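Local coordinates for signal recognition particle 54 kDa protein (Aeropyrum pernix, PDB 7EPK) that belongs to the SRP54 family, combining an N-terminal helical bundle, a P-loop GTPase-type domain and a helical signal-peptide-binding domain, at residues K52-K57 with Y75-K80; G138-L143 with A152-E157; I324-I329 with E383-P388. One frame throughout, in Å; residues are numbered along the deposited sequence.

Contact 1. Residues K52-K57 with Y75-K80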
loop_
_atom_site.group_PDB
_atom_site.type_symbol
_atom_site.label_atom_id
_atom_site.label_comp_id
_atom_site.label_asym_id
_atom_site.label_seq_id
_atom_site.Cartn_x
_atom_site.Cartn_y
_atom_site.Cartn_z
ATOM N N LYS A 52 5.683 -20.583 -2.370
ATOM C CA LYS A 52 6.650 -21.715 -2.306
ATOM C C LYS A 52 8.061 -21.232 -2.665
ATOM O O LYS A 52 8.986 -21.482 -1.876
ATOM C CB LYS A 52 6.297 -22.844 -3.274
ATOM C CG LYS A 52 6.625 -24.242 -2.774
ATOM C CD LYS A 52 5.366 -24.900 -2.262
ATOM C CE LYS A 52 5.501 -26.364 -1.933
ATOM N NZ LYS A 52 4.162 -27.000 -1.864
ATOM N N GLU A 53 8.233 -20.602 -3.828
ATOM C CA GLU A 53 9.561 -20.131 -4.317
ATOM C C GLU A 53 10.256 -19.338 -3.201
ATOM O O GLU A 53 11.439 -19.607 -2.924
ATOM C CB GLU A 53 9.436 -19.271 -5.579
ATOM C CG GLU A 53 9.238 -20.076 -6.851
ATOM C CD GLU A 53 8.508 -19.344 -7.967
ATOM O OE1 GLU A 53 8.432 -18.096 -7.888
ATOM O OE2 GLU A 53 7.994 -20.024 -8.899
ATOM N N ARG A 54 9.558 -18.396 -2.569
ATOM C CA ARG A 54 10.186 -17.532 -1.538
ATOM C C ARG A 54 10.562 -18.417 -0.334
ATOM O O ARG A 54 11.716 -18.304 0.130
ATOM C CB ARG A 54 9.283 -16.329 -1.243
ATOM C CG ARG A 54 9.164 -15.386 -2.433
ATOM C CD ARG A 54 8.534 -14.058 -2.086
ATOM N NE ARG A 54 9.282 -13.384 -1.039
ATOM C CZ ARG A 54 8.797 -12.420 -0.275
ATOM N NH1 ARG A 54 7.563 -11.986 -0.453
ATOM N NH2 ARG A 54 9.544 -11.895 0.670
ATOM N N ALA A 55 9.672 -19.323 0.097
ATOM C CA ALA A 55 9.907 -20.267 1.219
ATOM C C ALA A 55 11.142 -21.147 0.961
ATOM O O ALA A 55 11.759 -21.597 1.935
ATOM C CB ALA A 55 8.676 -21.098 1.473
ATOM N N LEU A 56 11.505 -21.390 -0.294
ATOM C CA LEU A 56 12.653 -22.258 -0.656
ATOM C C LEU A 56 13.938 -21.442 -0.700
ATOM O O LEU A 56 14.989 -22.043 -0.448
ATOM C CB LEU A 56 12.392 -22.910 -2.020
ATOM C CG LEU A 56 11.989 -24.382 -2.004
ATOM C CD1 LEU A 56 10.960 -24.653 -0.922
ATOM C CD2 LEU A 56 11.426 -24.781 -3.347
ATOM N N LYS A 57 13.860 -20.163 -1.074
ATOM C CA LYS A 57 15.044 -19.301 -1.358
ATOM C C LYS A 57 15.380 -18.444 -0.123
ATOM O O LYS A 57 16.583 -18.130 0.124
ATOM C CB LYS A 57 14.775 -18.429 -2.595
ATOM C CG LYS A 57 14.680 -19.159 -3.934
ATOM C CD LYS A 57 14.330 -18.256 -5.111
ATOM C CE LYS A 57 12.955 -17.631 -4.972
ATOM N NZ LYS A 57 12.569 -16.830 -6.158
ATOM N N TYR A 75 1.222 -12.638 3.212
ATOM C CA TYR A 75 0.868 -11.203 3.091
ATOM C C TYR A 75 1.523 -10.640 1.820
ATOM O O TYR A 75 0.816 -10.317 0.857
ATOM C CB TYR A 75 1.268 -10.448 4.366
ATOM C CG TYR A 75 1.259 -8.941 4.259
ATOM C CD1 TYR A 75 0.074 -8.226 4.185
ATOM C CD2 TYR A 75 2.442 -8.216 4.239
ATOM C CE1 TYR A 75 0.063 -6.838 4.087
ATOM C CE2 TYR A 75 2.447 -6.832 4.147
ATOM C CZ TYR A 75 1.254 -6.134 4.066
ATOM O OH TYR A 75 1.270 -4.769 3.971
ATOM N N GLU A 76 2.843 -10.523 1.788
ATOM C CA GLU A 76 3.505 -9.726 0.728
ATOM C C GLU A 76 3.009 -10.212 -0.644
ATOM O O GLU A 76 2.795 -9.378 -1.555
ATOM C CB GLU A 76 5.023 -9.801 0.888
ATOM C CG GLU A 76 5.559 -8.870 1.966
ATOM C CD GLU A 76 7.069 -8.915 2.197
ATOM O OE1 GLU A 76 7.519 -8.367 3.241
ATOM O OE2 GLU A 76 7.794 -9.494 1.345
ATOM N N GLU A 77 2.814 -11.518 -0.798
ATOM C CA GLU A 77 2.509 -12.130 -2.111
ATOM C C GLU A 77 1.011 -12.005 -2.417
ATOM O O GLU A 77 0.675 -11.994 -3.613
ATOM C CB GLU A 77 2.952 -13.595 -2.127
ATOM C CG GLU A 77 4.420 -13.782 -2.449
ATOM C CD GLU A 77 4.952 -12.954 -3.600
ATOM O OE1 GLU A 77 4.395 -13.052 -4.739
ATOM O OE2 GLU A 77 5.934 -12.214 -3.355
ATOM N N LEU A 78 0.157 -12.012 -1.387
ATOM C CA LEU A 78 -1.299 -11.716 -1.501
ATOM C C LEU A 78 -1.454 -10.252 -1.913
ATOM O O LEU A 78 -2.362 -9.945 -2.692
ATOM C CB LEU A 78 -2.033 -12.002 -0.181
ATOM C CG LEU A 78 -2.210 -13.482 0.176
ATOM C CD1 LEU A 78 -3.061 -13.679 1.418
ATOM C CD2 LEU A 78 -2.830 -14.252 -0.965
ATOM N N VAL A 79 -0.564 -9.395 -1.429
ATOM C CA VAL A 79 -0.578 -7.955 -1.775
ATOM C C VAL A 79 -0.366 -7.850 -3.293
ATOM O O VAL A 79 -1.139 -7.113 -3.960
ATOM C CB VAL A 79 0.470 -7.178 -0.962
ATOM C CG1 VAL A 79 0.603 -5.750 -1.452
ATOM C CG2 VAL A 79 0.159 -7.175 0.521
ATOM N N LYS A 80 0.632 -8.564 -3.822
ATOM C CA LYS A 80 0.959 -8.592 -5.274
ATOM C C LYS A 80 -0.251 -9.124 -6.057
ATOM O O LYS A 80 -0.552 -8.605 -7.141
ATOM C CB LYS A 80 2.195 -9.466 -5.526
ATOM C CG LYS A 80 3.553 -8.810 -5.277
ATOM C CD LYS A 80 4.727 -9.533 -5.946
ATOM C CE LYS A 80 4.572 -9.734 -7.448
ATOM N NZ LYS A 80 5.045 -8.575 -8.250
#
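Arg54 reaches from helix 41-57 toward two consecutive glutamates on helix 66-81, Glu76 and Glu77, and the contact is essentially this one side chain shared by two carboxylates at its edge. The guanidinium meets Glu76 end-on: NH1 and NH2 both point at a single oxygen, with Arg54 NH2 to Glu76 OE2 at 3.0 Å and Arg54 NH1 to the same Glu76 OE2 at 3.1 Å. The two side chains cross at about a right angle, yet their flat groups lie only 19° apart. OE2 sits close to the guanidinium plane, whereas the nitrogens stand off one face of the carboxylate plane, NH2 on the syn side and NH1 on the anti side.

Glu77 approaches differently. Its chain bends at chi2 (-45°), and Arg54 and Glu77 approach each other from opposite directions, with the carboxylate turned 82° from the guanidinium. Arg54 NH1 makes a weak, longer bond to Glu77 OE2 at 3.3 Å, and Arg54 CD lies 3.4 Å from that same Glu77 OE2, so the glutamate borders the aliphatic stem as well as the charged end.

Arg54 and Glu76 each have a further partner. Glu58 also pairs with Arg54 NH2, while Lys72 takes the other oxygen of Glu76, OE1. On helix 66-81, Tyr75 and Val79 pack on helix 283-291.

Within the helical bundle domain, then, two helices are joined here by a salt-bridge network of Arg54, Glu76 and Glu77. One arginine, answering three carboxylates, would be expected to offset part of the repulsion between the neighbouring glutamates, while Lys72 probably further balances Glu76.

Contact 2. Residues G138-L143 with A152-E157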
loop_
_atom_site.group_PDB
_atom_site.type_symbol
_atom_site.label_atom_id
_atom_site.label_comp_id
_atom_site.label_asym_id
_atom_site.label_seq_id
_atom_site.Cartn_x
_atom_site.Cartn_y
_atom_site.Cartn_z
ATOM N N GLY A 138 -35.663 8.145 -15.114
ATOM C CA GLY A 138 -35.363 8.713 -13.783
ATOM C C GLY A 138 -33.876 8.757 -13.503
ATOM O O GLY A 138 -33.499 9.029 -12.341
ATOM N N ALA A 139 -33.064 8.533 -14.540
ATOM C CA ALA A 139 -31.588 8.665 -14.522
ATOM C C ALA A 139 -31.202 10.104 -14.163
ATOM O O ALA A 139 -30.437 10.291 -13.204
ATOM C CB ALA A 139 -31.037 8.266 -15.867
ATOM N N TYR A 140 -31.715 11.069 -14.930
ATOM C CA TYR A 140 -31.520 12.529 -14.725
ATOM C C TYR A 140 -31.760 12.823 -13.236
ATOM O O TYR A 140 -30.907 13.443 -12.586
ATOM C CB TYR A 140 -32.413 13.338 -15.691
ATOM C CG TYR A 140 -32.331 14.845 -15.573
ATOM C CD1 TYR A 140 -33.045 15.537 -14.598
ATOM C CD2 TYR A 140 -31.533 15.591 -16.430
ATOM C CE1 TYR A 140 -32.942 16.913 -14.452
ATOM C CE2 TYR A 140 -31.435 16.969 -16.303
ATOM C CZ TYR A 140 -32.134 17.630 -15.309
ATOM O OH TYR A 140 -32.035 18.986 -15.207
ATOM N N GLU A 141 -32.886 12.359 -12.697
ATOM C CA GLU A 141 -33.380 12.778 -11.359
ATOM C C GLU A 141 -32.496 12.118 -10.298
ATOM O O GLU A 141 -32.088 12.838 -9.355
ATOM C CB GLU A 141 -34.867 12.443 -11.189
ATOM C CG GLU A 141 -35.781 13.173 -12.163
ATOM C CD GLU A 141 -35.952 12.479 -13.507
ATOM O OE1 GLU A 141 -35.093 12.653 -14.387
ATOM O OE2 GLU A 141 -36.946 11.756 -13.669
ATOM N N GLN A 142 -32.210 10.819 -10.479
ATOM C CA GLN A 142 -31.296 10.003 -9.636
ATOM C C GLN A 142 -29.970 10.754 -9.451
ATOM O O GLN A 142 -29.605 11.085 -8.281
ATOM C CB GLN A 142 -31.079 8.631 -10.286
ATOM C CG GLN A 142 -30.569 7.558 -9.330
ATOM C CD GLN A 142 -30.386 6.221 -10.010
ATOM O OE1 GLN A 142 -30.778 6.020 -11.159
ATOM N NE2 GLN A 142 -29.795 5.283 -9.289
ATOM N N LEU A 143 -29.273 11.024 -10.554
ATOM C CA LEU A 143 -27.960 11.720 -10.531
ATOM C C LEU A 143 -28.133 13.107 -9.884
ATOM O O LEU A 143 -27.310 13.459 -8.996
ATOM C CB LEU A 143 -27.405 11.779 -11.962
ATOM C CG LEU A 143 -25.913 12.072 -12.077
ATOM C CD1 LEU A 143 -25.086 11.081 -11.259
ATOM C CD2 LEU A 143 -25.462 12.073 -13.533
ATOM N N ALA A 152 -21.906 18.688 -5.229
ATOM C CA ALA A 152 -21.245 18.783 -6.553
ATOM C C ALA A 152 -22.235 19.371 -7.555
ATOM O O ALA A 152 -23.434 19.021 -7.461
ATOM C CB ALA A 152 -20.773 17.416 -7.005
ATOM N N MET A 153 -21.737 20.183 -8.495
ATOM C CA MET A 153 -22.545 20.758 -9.599
ATOM C C MET A 153 -23.122 19.617 -10.446
ATOM O O MET A 153 -22.696 18.466 -10.280
ATOM C CB MET A 153 -21.716 21.690 -10.481
ATOM C CG MET A 153 -21.118 22.866 -9.729
ATOM S SD MET A 153 -19.967 23.842 -10.747
ATOM C CE MET A 153 -19.112 24.729 -9.443
ATOM N N PHE A 154 -24.099 19.922 -11.292
ATOM C CA PHE A 154 -24.826 18.919 -12.106
ATOM C C PHE A 154 -25.129 19.498 -13.483
ATOM O O PHE A 154 -25.207 20.726 -13.654
ATOM C CB PHE A 154 -26.116 18.474 -11.417
ATOM C CG PHE A 154 -27.006 17.576 -12.244
ATOM C CD1 PHE A 154 -26.853 16.199 -12.219
ATOM C CD2 PHE A 154 -28.024 18.104 -13.024
ATOM C CE1 PHE A 154 -27.683 15.383 -12.976
ATOM C CE2 PHE A 154 -28.851 17.285 -13.780
ATOM C CZ PHE A 154 -28.676 15.925 -13.760
ATOM N N TYR A 155 -25.264 18.601 -14.450
ATOM C CA TYR A 155 -25.810 18.890 -15.786
ATOM C C TYR A 155 -26.248 17.573 -16.414
ATOM O O TYR A 155 -25.482 16.610 -16.349
ATOM C CB TYR A 155 -24.787 19.592 -16.664
ATOM C CG TYR A 155 -25.316 19.856 -18.045
ATOM C CD1 TYR A 155 -25.505 18.818 -18.940
ATOM C CD2 TYR A 155 -25.686 21.133 -18.441
ATOM C CE1 TYR A 155 -25.991 19.051 -20.212
ATOM C CE2 TYR A 155 -26.183 21.378 -19.711
ATOM C CZ TYR A 155 -26.330 20.330 -20.598
ATOM O OH TYR A 155 -26.799 20.525 -21.854
ATOM N N GLY A 156 -27.442 17.571 -17.006
ATOM C CA GLY A 156 -28.025 16.421 -17.710
ATOM C C GLY A 156 -29.109 16.833 -18.688
ATOM O O GLY A 156 -29.573 17.960 -18.636
ATOM N N GLU A 157 -29.479 15.906 -19.560
ATOM C CA GLU A 157 -30.627 15.966 -20.486
ATOM C C GLU A 157 -31.204 14.551 -20.558
ATOM O O GLU A 157 -30.414 13.604 -20.740
ATOM C CB GLU A 157 -30.163 16.417 -21.864
ATOM C CG GLU A 157 -29.460 17.760 -21.872
ATOM C CD GLU A 157 -28.750 18.045 -23.188
ATOM O OE1 GLU A 157 -29.152 17.448 -24.256
ATOM O OE2 GLU A 157 -27.788 18.859 -23.165
#
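An edge-to-face aromatic pair, Tyr140 with Phe154, flanked by Leu143, joins a helix to the edge strand that follows it in the P-loop GTPase-type domain. The axes of 139-143 and 153-156 run antiparallel, at 176° and 9.1 Å at closest approach; helix 139-150 and the strand form the second half of a beta-alpha-beta crossover that starts at strand 127-131.

The two ring planes stand at 90° with centroids 5.0 Å apart, and Phe154 is the edge partner of this T-shaped pair: its CE2 sits over one face of the tyrosine ring, displaced toward the rim, 3.6 Å from Tyr140 CE2. Tyr140 has CG anti to its own backbone N (chi1 179°), which lays the ring alongside the strand's end. There the ring's edge meets main chain, with Gly156 O 3.1 Å from Tyr140 CE2 and Glu157 N 3.8 Å from Tyr140 CD2. One turn farther along the helix, Leu143 CB touches Phe154 CE1 at 3.8 Å, coming in at the edge of the phenyl ring. Phe154 is thus bordered by two helix residues, and no hydrogen bond links the segments.

Arg158 adds a cation-pi interaction with Tyr140. Between these contact residues, Gln142 turns elsewhere and donates from NE2 to GDP. Leu143 also packs on strand 127-131 and on helix 109-122, while Tyr155, whose side chain leaves the strand away from helix 139-150, meets helix 162-175.

Contact 3. Residues I324-I329 with E383-P388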
loop_
_atom_site.group_PDB
_atom_site.type_symbol
_atom_site.label_atom_id
_atom_site.label_comp_id
_atom_site.label_asym_id
_atom_site.label_seq_id
_atom_site.Cartn_x
_atom_site.Cartn_y
_atom_site.Cartn_z
ATOM N N ILE A 324 36.262 -2.579 16.449
ATOM C CA ILE A 324 35.581 -1.249 16.464
ATOM C C ILE A 324 36.234 -0.306 15.439
ATOM O O ILE A 324 37.487 -0.290 15.366
ATOM C CB ILE A 324 35.570 -0.636 17.883
ATOM C CG1 ILE A 324 34.687 0.614 17.943
ATOM C CG2 ILE A 324 36.980 -0.348 18.383
ATOM C CD1 ILE A 324 34.240 1.004 19.340
ATOM N N THR A 325 35.390 0.430 14.691
ATOM C CA THR A 325 35.734 1.465 13.674
ATOM C C THR A 325 34.625 2.522 13.597
ATOM O O THR A 325 33.603 2.366 14.299
ATOM C CB THR A 325 35.872 0.897 12.256
ATOM O OG1 THR A 325 34.556 0.477 11.874
ATOM C CG2 THR A 325 36.919 -0.198 12.147
ATOM N N MET A 326 34.816 3.562 12.775
ATOM C CA MET A 326 33.797 4.625 12.565
ATOM C C MET A 326 32.560 4.018 11.896
ATOM O O MET A 326 31.453 4.520 12.150
ATOM C CB MET A 326 34.339 5.764 11.699
ATOM C CG MET A 326 35.310 6.682 12.449
ATOM S SD MET A 326 34.696 7.275 14.069
ATOM C CE MET A 326 36.134 8.196 14.606
ATOM N N ARG A 327 32.735 2.965 11.087
ATOM C CA ARG A 327 31.627 2.298 10.351
ATOM C C ARG A 327 30.850 1.428 11.333
ATOM O O ARG A 327 29.607 1.389 11.212
ATOM C CB ARG A 327 32.138 1.503 9.152
ATOM C CG ARG A 327 32.437 2.391 7.956
ATOM C CD ARG A 327 33.245 1.744 6.844
ATOM N NE ARG A 327 33.365 2.672 5.733
ATOM C CZ ARG A 327 33.816 2.345 4.540
ATOM N NH1 ARG A 327 33.852 3.249 3.581
ATOM N NH2 ARG A 327 34.242 1.113 4.305
ATOM N N THR A 328 31.549 0.801 12.283
ATOM C CA THR A 328 30.937 -0.010 13.368
ATOM C C THR A 328 30.062 0.906 14.207
ATOM O O THR A 328 28.877 0.606 14.359
ATOM C CB THR A 328 32.005 -0.674 14.238
ATOM O OG1 THR A 328 32.701 -1.613 13.419
ATOM C CG2 THR A 328 31.431 -1.356 15.458
ATOM N N ILE A 329 30.652 1.998 14.699
ATOM C CA ILE A 329 29.973 3.020 15.558
ATOM C C ILE A 329 28.791 3.630 14.786
ATOM O O ILE A 329 27.696 3.783 15.366
ATOM C CB ILE A 329 30.963 4.104 16.035
ATOM C CG1 ILE A 329 32.111 3.495 16.839
ATOM C CG2 ILE A 329 30.230 5.190 16.810
ATOM C CD1 ILE A 329 33.057 4.518 17.417
ATOM N N GLU A 383 39.140 8.429 3.972
ATOM C CA GLU A 383 40.471 8.184 4.584
ATOM C C GLU A 383 40.358 8.352 6.099
ATOM O O GLU A 383 40.806 7.469 6.845
ATOM C CB GLU A 383 41.509 9.155 4.034
ATOM C CG GLU A 383 42.906 8.929 4.574
ATOM C CD GLU A 383 43.878 10.004 4.133
ATOM O OE1 GLU A 383 43.794 11.081 4.722
ATOM O OE2 GLU A 383 44.690 9.781 3.186
ATOM N N GLU A 384 39.734 9.435 6.542
ATOM C CA GLU A 384 39.379 9.628 7.971
ATOM C C GLU A 384 38.540 8.455 8.478
ATOM O O GLU A 384 38.906 7.926 9.510
ATOM C CB GLU A 384 38.663 10.954 8.165
ATOM C CG GLU A 384 39.570 12.110 7.829
ATOM C CD GLU A 384 38.995 13.437 8.220
ATOM O OE1 GLU A 384 39.684 14.428 7.972
ATOM O OE2 GLU A 384 37.858 13.454 8.753
ATOM N N LEU A 385 37.497 8.027 7.761
ATOM C CA LEU A 385 36.643 6.894 8.230
ATOM C C LEU A 385 37.555 5.712 8.570
ATOM O O LEU A 385 37.314 5.033 9.561
ATOM C CB LEU A 385 35.615 6.501 7.159
ATOM C CG LEU A 385 34.196 7.099 7.240
ATOM C CD1 LEU A 385 33.880 7.796 8.562
ATOM C CD2 LEU A 385 33.939 8.041 6.074
ATOM N N ASP A 386 38.604 5.524 7.777
ATOM C CA ASP A 386 39.487 4.334 7.840
ATOM C C ASP A 386 40.466 4.493 8.992
ATOM O O ASP A 386 40.690 3.521 9.704
ATOM C CB ASP A 386 40.277 4.141 6.546
ATOM C CG ASP A 386 41.028 2.829 6.543
ATOM O OD1 ASP A 386 40.506 1.859 7.132
ATOM O OD2 ASP A 386 42.121 2.791 5.964
ATOM N N ARG A 387 41.038 5.688 9.105
ATOM C CA ARG A 387 42.124 6.030 10.045
ATOM C C ARG A 387 41.704 7.279 10.816
ATOM O O ARG A 387 42.127 8.391 10.509
ATOM C CB ARG A 387 43.413 6.227 9.236
ATOM C CG ARG A 387 44.052 4.932 8.742
ATOM C CD ARG A 387 45.162 5.181 7.740
ATOM N NE ARG A 387 46.206 6.037 8.293
ATOM C CZ ARG A 387 46.853 6.999 7.627
ATOM N NH1 ARG A 387 46.593 7.254 6.351
ATOM N NH2 ARG A 387 47.781 7.710 8.242
ATOM N N PRO A 388 40.825 7.166 11.825
ATOM C CA PRO A 388 40.359 8.355 12.538
ATOM C C PRO A 388 41.456 9.004 13.405
ATOM O O PRO A 388 41.262 10.122 13.838
ATOM C CB PRO A 388 39.187 7.805 13.365
ATOM C CG PRO A 388 39.551 6.355 13.607
ATOM C CD PRO A 388 40.231 5.917 12.324
#
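Met326 lays its side chain along the C-terminal end of helix 382-386, overlapping Leu385 near its base and Pro388 at its tip. Close to the backbone, Met326 CB lies 3.8 Å from Leu385 CD1 and 3.7 Å from the main-chain Leu385 O. Farther out, the terminal methyl takes over: Met326 CE meets the proline ring at Pro388 CB, 3.3 Å away, and Met326 CG approaches that same Pro388 CB at 4.1 Å. After the bend at chi2 (-50°), an extended chi3 (177°) carries CE onto the proline, and the two side chains meet at a slant.

Met326 is the first residue of helix 326-337, and Thr325 occupies the N-cap before it. Thr325 OG1 accepts from Thr328 N at 3.1 Å with a nearly straight N-H...O geometry (161°), and more weakly from Arg327 N. The start of helix 326-337 is therefore set against the finish of the short helix 382-386, where Arg387 leaves helical geometry and Pro388 follows.

Around this pair, Leu414 of helix 409-423 and Met380 also contact Met326, while Tyr417 packs on Pro388. The signal-peptide-binding domain thus brings three helices together here; Glu384, beside Leu385, pairs with Arg395 and Arg398.

Between the two segments the chemistry is apolar, with no hydrogen bond crossing. Their association probably rests on packing Met326 and Pro388, both buried, with one leucine methyl alongside, rather than on directional polar bonds.

How the contacts relate
From the N terminus the three contacts come in series, none nested in or crossing another. Contact 1 closes a connection of 17 residues, nine of them helical, between two helices of the N-terminal bundle. Contact 2 follows in the P-loop GTPase-type domain and closes the shortest loop, eight residues that are mostly the rest of its own helix. Contact 3 spans 53 intervening residues and brings together parts of the signal-peptide-binding domain far apart in sequence. Their centres lie about 47 Å (1 and 2), 38 Å (1 and 3) and 70 Å (2 and 3) apart, and none touches another. Each contact thus lies within one domain, built on charge, aromatic packing and apolar burial respectively.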